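Local structure of type ii site-specific deoxyribonuclease (Klebsiella pneumoniae, 6EKR) at residues T178-K183 and V191-K196; S224-I229 and S261-C266. The protein probably acts as a type II restriction endonuclease, Kpn2I, cleaving double-stranded DNA at a specific recognition sequence. The protein carries 2 engineered substitutions. One frame throughout, in Å; residues are numbered along the deposited sequence.

Contact 1: residues T178-K183 and V191-K196; sequences TDIVIK and VVIPLK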
loop_
_atom_site.group_PDB
_atom_site.type_symbol
_atom_site.label_atom_id
_atom_site.label_comp_id
_atom_site.label_asym_id
_atom_site.label_seq_id
_atom_site.Cartn_x
_atom_site.Cartn_y
_atom_site.Cartn_z
ATOM N N THR A 178 2.219 7.626 -10.429
ATOM C CA THR A 178 2.917 8.312 -11.515
ATOM C C THR A 178 3.821 7.309 -12.227
ATOM O O THR A 178 4.899 6.975 -11.725
ATOM C CB THR A 178 3.771 9.515 -10.997
ATOM O OG1 THR A 178 4.775 9.045 -10.083
ATOM C CG2 THR A 178 2.896 10.560 -10.294
ATOM N N ASP A 179 3.358 6.812 -13.375
ATOM C CA ASP A 179 4.111 5.864 -14.191
ATOM C C ASP A 179 4.276 6.448 -15.571
ATOM O O ASP A 179 3.330 7.018 -16.087
ATOM C CB ASP A 179 3.354 4.544 -14.317
ATOM C CG ASP A 179 3.341 3.734 -13.030
ATOM O OD1 ASP A 179 4.008 4.120 -12.043
ATOM O OD2 ASP A 179 2.657 2.686 -13.014
ATOM N N ILE A 180 5.460 6.311 -16.169
ATOM C CA ILE A 180 5.700 6.784 -17.545
ATOM C C ILE A 180 5.808 5.612 -18.503
ATOM O O ILE A 180 6.548 4.675 -18.260
ATOM C CB ILE A 180 6.963 7.682 -17.674
ATOM C CG1 ILE A 180 6.711 9.056 -17.047
ATOM C CG2 ILE A 180 7.356 7.858 -19.138
ATOM C CD1 ILE A 180 7.942 9.920 -16.868
ATOM N N VAL A 181 5.054 5.669 -19.590
ATOM C CA VAL A 181 5.132 4.657 -20.628
ATOM C C VAL A 181 5.797 5.256 -21.862
ATOM O O VAL A 181 5.338 6.261 -22.403
ATOM C CB VAL A 181 3.728 4.083 -20.989
ATOM C CG1 VAL A 181 3.843 2.932 -21.977
ATOM C CG2 VAL A 181 2.996 3.629 -19.741
ATOM N N ILE A 182 6.900 4.643 -22.279
ATOM C CA ILE A 182 7.537 4.983 -23.544
ATOM C C ILE A 182 7.515 3.750 -24.426
ATOM O O ILE A 182 8.081 2.727 -24.056
ATOM C CB ILE A 182 8.987 5.439 -23.359
ATOM C CG1 ILE A 182 9.061 6.597 -22.357
ATOM C CG2 ILE A 182 9.561 5.849 -24.692
ATOM C CD1 ILE A 182 10.453 6.943 -21.895
ATOM N N LYS A 183 6.846 3.848 -25.577
ATOM C CA LYS A 183 6.769 2.760 -26.551
ATOM C C LYS A 183 7.756 2.980 -27.689
ATOM O O LYS A 183 7.897 4.100 -28.184
ATOM C CB LYS A 183 5.348 2.622 -27.107
ATOM C CG LYS A 183 5.242 1.654 -28.277
ATOM C CD LYS A 183 3.802 1.350 -28.649
ATOM C CE LYS A 183 3.718 0.418 -29.871
ATOM N NZ LYS A 183 4.327 -0.930 -29.648
ATOM N N VAL A 191 8.798 0.522 -22.366
ATOM C CA VAL A 191 9.137 0.568 -20.951
ATOM C C VAL A 191 8.015 1.195 -20.140
ATOM O O VAL A 191 7.172 1.919 -20.666
ATOM C CB VAL A 191 10.434 1.346 -20.690
ATOM C CG1 VAL A 191 11.558 0.761 -21.501
ATOM C CG2 VAL A 191 10.262 2.827 -21.011
ATOM N N VAL A 192 8.015 0.882 -18.851
ATOM C CA VAL A 192 7.087 1.450 -17.899
ATOM C C VAL A 192 7.916 1.918 -16.721
ATOM O O VAL A 192 8.554 1.111 -16.043
ATOM C CB VAL A 192 6.070 0.414 -17.425
ATOM C CG1 VAL A 192 5.158 1.016 -16.382
ATOM C CG2 VAL A 192 5.252 -0.105 -18.594
ATOM N N ILE A 193 7.917 3.226 -16.488
ATOM C CA ILE A 193 8.749 3.810 -15.442
ATOM C C ILE A 193 7.928 4.303 -14.237
ATOM O O ILE A 193 7.409 5.417 -14.243
ATOM C CB ILE A 193 9.668 4.908 -15.999
ATOM C CG1 ILE A 193 10.476 4.345 -17.178
ATOM C CG2 ILE A 193 10.571 5.450 -14.893
ATOM C CD1 ILE A 193 10.891 5.371 -18.211
ATOM N N PRO A 194 7.793 3.447 -13.204
ATOM C CA PRO A 194 7.145 3.883 -11.984
ATOM C C PRO A 194 8.059 4.822 -11.216
ATOM O O PRO A 194 9.191 4.464 -10.892
ATOM C CB PRO A 194 6.945 2.577 -11.204
ATOM C CG PRO A 194 7.249 1.473 -12.158
ATOM C CD PRO A 194 8.214 2.037 -13.113
ATOM N N LEU A 195 7.569 6.020 -10.934
ATOM C CA LEU A 195 8.356 7.009 -10.226
ATOM C C LEU A 195 7.822 7.168 -8.825
ATOM O O LEU A 195 6.607 7.232 -8.638
ATOM C CB LEU A 195 8.317 8.335 -10.975
ATOM C CG LEU A 195 8.909 8.171 -12.373
ATOM C CD1 LEU A 195 7.890 8.487 -13.451
ATOM C CD2 LEU A 195 10.163 8.987 -12.522
ATOM N N LYS A 196 8.739 7.185 -7.855
ATOM C CA LYS A 196 8.451 7.408 -6.444
ATOM C C LYS A 196 9.695 7.998 -5.801
ATOM O O LYS A 196 10.794 7.518 -6.047
ATOM C CB LYS A 196 8.140 6.094 -5.734
ATOM C CG LYS A 196 6.908 5.365 -6.210
ATOM C CD LYS A 196 6.828 3.970 -5.595
ATOM C CE LYS A 196 6.082 3.032 -6.519
ATOM N NZ LYS A 196 4.948 3.768 -7.160
#

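Contact 2: residues S224-I229 and S261-C266; sequences SFLACI and SGMYYC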
loop_
_atom_site.group_PDB
_atom_site.type_symbol
_atom_site.label_atom_id
_atom_site.label_comp_id
_atom_site.label_asym_id
_atom_site.label_seq_id
_atom_site.Cartn_x
_atom_site.Cartn_y
_atom_site.Cartn_z
ATOM N N SER A 224 9.835 -3.107 -16.946
ATOM C CA SER A 224 9.685 -2.102 -15.903
ATOM C C SER A 224 11.027 -1.701 -15.347
ATOM O O SER A 224 11.835 -2.558 -14.989
ATOM C CB SER A 224 8.801 -2.619 -14.773
ATOM O OG SER A 224 7.463 -2.784 -15.203
ATOM N N PHE A 225 11.265 -0.394 -15.292
ATOM C CA PHE A 225 12.447 0.148 -14.654
ATOM C C PHE A 225 11.961 1.094 -13.588
ATOM O O PHE A 225 11.195 2.016 -13.879
ATOM C CB PHE A 225 13.295 0.935 -15.641
ATOM C CG PHE A 225 13.758 0.153 -16.826
ATOM C CD1 PHE A 225 15.104 -0.141 -16.982
ATOM C CD2 PHE A 225 12.864 -0.245 -17.818
ATOM C CE1 PHE A 225 15.558 -0.839 -18.106
ATOM C CE2 PHE A 225 13.304 -0.947 -18.930
ATOM C CZ PHE A 225 14.661 -1.241 -19.078
ATOM N N LEU A 226 12.427 0.884 -12.364
ATOM C CA LEU A 226 11.966 1.648 -11.219
ATOM C C LEU A 226 12.905 2.796 -10.879
ATOM O O LEU A 226 14.086 2.583 -10.605
ATOM C CB LEU A 226 11.814 0.703 -10.028
ATOM C CG LEU A 226 11.147 1.169 -8.736
ATOM C CD1 LEU A 226 9.910 2.010 -9.004
ATOM C CD2 LEU A 226 10.790 -0.051 -7.909
ATOM N N ALA A 227 12.364 4.013 -10.881
ATOM C CA ALA A 227 13.143 5.220 -10.577
ATOM C C ALA A 227 12.742 5.839 -9.244
ATOM O O ALA A 227 11.579 6.168 -9.041
ATOM C CB ALA A 227 12.994 6.245 -11.688
ATOM N N CYS A 228 13.716 5.996 -8.349
ATOM C CA CYS A 228 13.493 6.599 -7.041
ATOM C C CYS A 228 14.543 7.654 -6.711
ATOM O O CYS A 228 15.491 7.844 -7.464
ATOM C CB CYS A 228 13.491 5.524 -5.963
ATOM S SG CYS A 228 12.212 4.283 -6.181
ATOM N N ILE A 229 14.371 8.335 -5.585
ATOM C CA ILE A 229 15.356 9.295 -5.121
ATOM C C ILE A 229 16.187 8.680 -4.001
ATOM O O ILE A 229 17.414 8.692 -4.050
ATOM C CB ILE A 229 14.694 10.640 -4.666
ATOM C CG1 ILE A 229 13.982 11.334 -5.840
ATOM C CG2 ILE A 229 15.703 11.576 -3.980
ATOM C CD1 ILE A 229 14.800 11.462 -7.093
ATOM N N SER A 261 13.421 -4.893 -14.716
ATOM C CA SER A 261 14.696 -4.768 -15.386
ATOM C C SER A 261 15.733 -4.088 -14.515
ATOM O O SER A 261 16.930 -4.357 -14.639
ATOM C CB SER A 261 14.516 -4.005 -16.678
ATOM O OG SER A 261 13.640 -4.722 -17.521
ATOM N N GLY A 262 15.280 -3.215 -13.624
ATOM C CA GLY A 262 16.203 -2.492 -12.772
ATOM C C GLY A 262 15.544 -1.633 -11.724
ATOM O O GLY A 262 14.353 -1.324 -11.812
HETATM N N MSE A 263 16.354 -1.272 -10.728
HETATM C CA MSE A 263 15.999 -0.370 -9.647
HETATM C C MSE A 263 17.019 0.755 -9.592
HETATM O O MSE A 263 18.229 0.511 -9.545
HETATM C CB MSE A 263 16.026 -1.119 -8.324
HETATM C CG MSE A 263 14.671 -1.622 -7.853
HETATM SE SE MSE A 263 14.873 -2.674 -6.203
HETATM C CE MSE A 263 16.387 -1.719 -5.402
ATOM N N TYR A 264 16.544 1.993 -9.588
ATOM C CA TYR A 264 17.454 3.125 -9.688
ATOM C C TYR A 264 17.225 4.142 -8.578
ATOM O O TYR A 264 16.083 4.452 -8.227
ATOM C CB TYR A 264 17.351 3.758 -11.081
ATOM C CG TYR A 264 17.579 2.765 -12.216
ATOM C CD1 TYR A 264 18.828 2.632 -12.810
ATOM C CD2 TYR A 264 16.548 1.947 -12.677
ATOM C CE1 TYR A 264 19.045 1.725 -13.832
ATOM C CE2 TYR A 264 16.760 1.035 -13.696
ATOM C CZ TYR A 264 18.011 0.934 -14.269
ATOM O OH TYR A 264 18.227 0.037 -15.283
ATOM N N TYR A 265 18.323 4.636 -8.014
ATOM C CA TYR A 265 18.272 5.629 -6.957
ATOM C C TYR A 265 19.310 6.706 -7.177
ATOM O O TYR A 265 20.387 6.444 -7.692
ATOM C CB TYR A 265 18.552 4.995 -5.599
ATOM C CG TYR A 265 17.486 4.068 -5.069
ATOM C CD1 TYR A 265 16.449 4.547 -4.267
ATOM C CD2 TYR A 265 17.535 2.702 -5.343
ATOM C CE1 TYR A 265 15.473 3.686 -3.771
ATOM C CE2 TYR A 265 16.570 1.833 -4.853
ATOM C CZ TYR A 265 15.546 2.323 -4.069
ATOM O OH TYR A 265 14.605 1.446 -3.592
ATOM N N CYS A 266 18.981 7.922 -6.776
ATOM C CA CYS A 266 19.963 8.972 -6.678
ATOM C C CYS A 266 20.836 8.646 -5.495
ATOM O O CYS A 266 22.062 8.735 -5.561
ATOM C CB CYS A 266 19.278 10.308 -6.435
ATOM S SG CYS A 266 18.726 11.091 -7.913
#

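Contact 1: residues T178-K183 and V191-K196
Val191 pairs with Ile182 near the turn of an antiparallel β-hairpin in the core sheet of this PD-(D/E)xK nuclease. Their backbones bond in both directions, with Val191 N 2.9 Å from Ile182 O, and their side chains lie side by side: Val191 CG2, set between its own backbone N and carbonyl carbon, rests 3.7 Å from Ile182 CB. Val192 faces Val181 in a non-hydrogen-bonded pair on the opposite face. At Ile193 the two-way bonding returns. Its N donates to Ile180 O (2.7 Å) in the carbonyl plane, whereas its own O receives Ile180 N from 45° above that plane. Ile193 CD1 reaches Ile182 CD1 at 4.0 Å, on the face packed by helices 132-148 and 286-298. Pro194 sits opposite Asp179, whose CG lies beside its own backbone N (chi1 -72°); OD1 lies 3.1 Å from Pro194 CA, while OD2 is hydrogen-bonded to Gln209. Leu195 N extends the ladder to Thr178 O (2.9 Å), and Leu195 CD1 meets Ile180 CD1 at 3.7 Å. The placement of Asp179 and Lys196 on neighbouring arms of the hairpin is consistent with the PD-(D/E)xK core; Lys196 NZ stands 5.0 Å from Asp179 OD1, without direct contact.

Contact 2: residues S224-I229 and S261-C266
Ser261 places its CB over one face of the Phe225 ring, a CH-pi contact 3.7 Å from the ring centroid and 15° off the normal. At the edge of the same ring, and in its plane, comes Tyr264: the two aromatic side chains run side by side in the same direction, with Phe225 CD1 3.9 Å from Tyr264 CE2. On the other face of the sheet Leu226 and Met263, a selenomethionine, also lie alongside each other, CD2 of Leu226 being 4.2 Å from CG of Met263. Further along, Cys228 CB touches Tyr265 CE1 at 3.5 Å, and its SG approaches the ring obliquely in a sulfur-aromatic contact.

A parallel β ladder sets this register. Leu226 is gripped through both its backbone groups: its N donates to Gly262 O (3.0 Å, nearly straight at 174°) and its O accepts from Tyr264 N (2.7 Å). Cys228 N to Tyr264 O and Ser261 N to Ser224 O extend the ladder at its two ends. In the next shell, Asp292 binds Tyr264 OH, Phe289 meets the Tyr264 ring edge-to-face, and Glu231 holds Tyr265 OH. Helix 286-298 thus packs on the Phe225, Ala227 and Tyr264 face, helix 101-125 abuts Ile229 and Cys266, and strand 190-194 flanks strand 222-227 on the side away from strand 262-265.

Overall arrangement
After an N-terminal part of helices and a small antiparallel sheet, the chain enters the mixed sheet at strand 179-183 and turns back at once, so contact 1 closes a short hairpin loop. It then leaves through helix 204-217 and returns as strand 222-227, parallel to strand 190-194. Contact 2 closes a longer excursion, containing the small hairpin 232-235/240-243 and helix 247-257, before strand 262-265 comes in parallel. The two contacts follow in series, neither nested nor crossed, with centres about 10 Å apart. Strands 190-194 and 222-227 join them directly, with Val192 O 3.2 Å from Phe225 N in a probable hydrogen bond. Together they tie four adjacent strands of the mixed sheet, and helix 286-298 packs against both contacts.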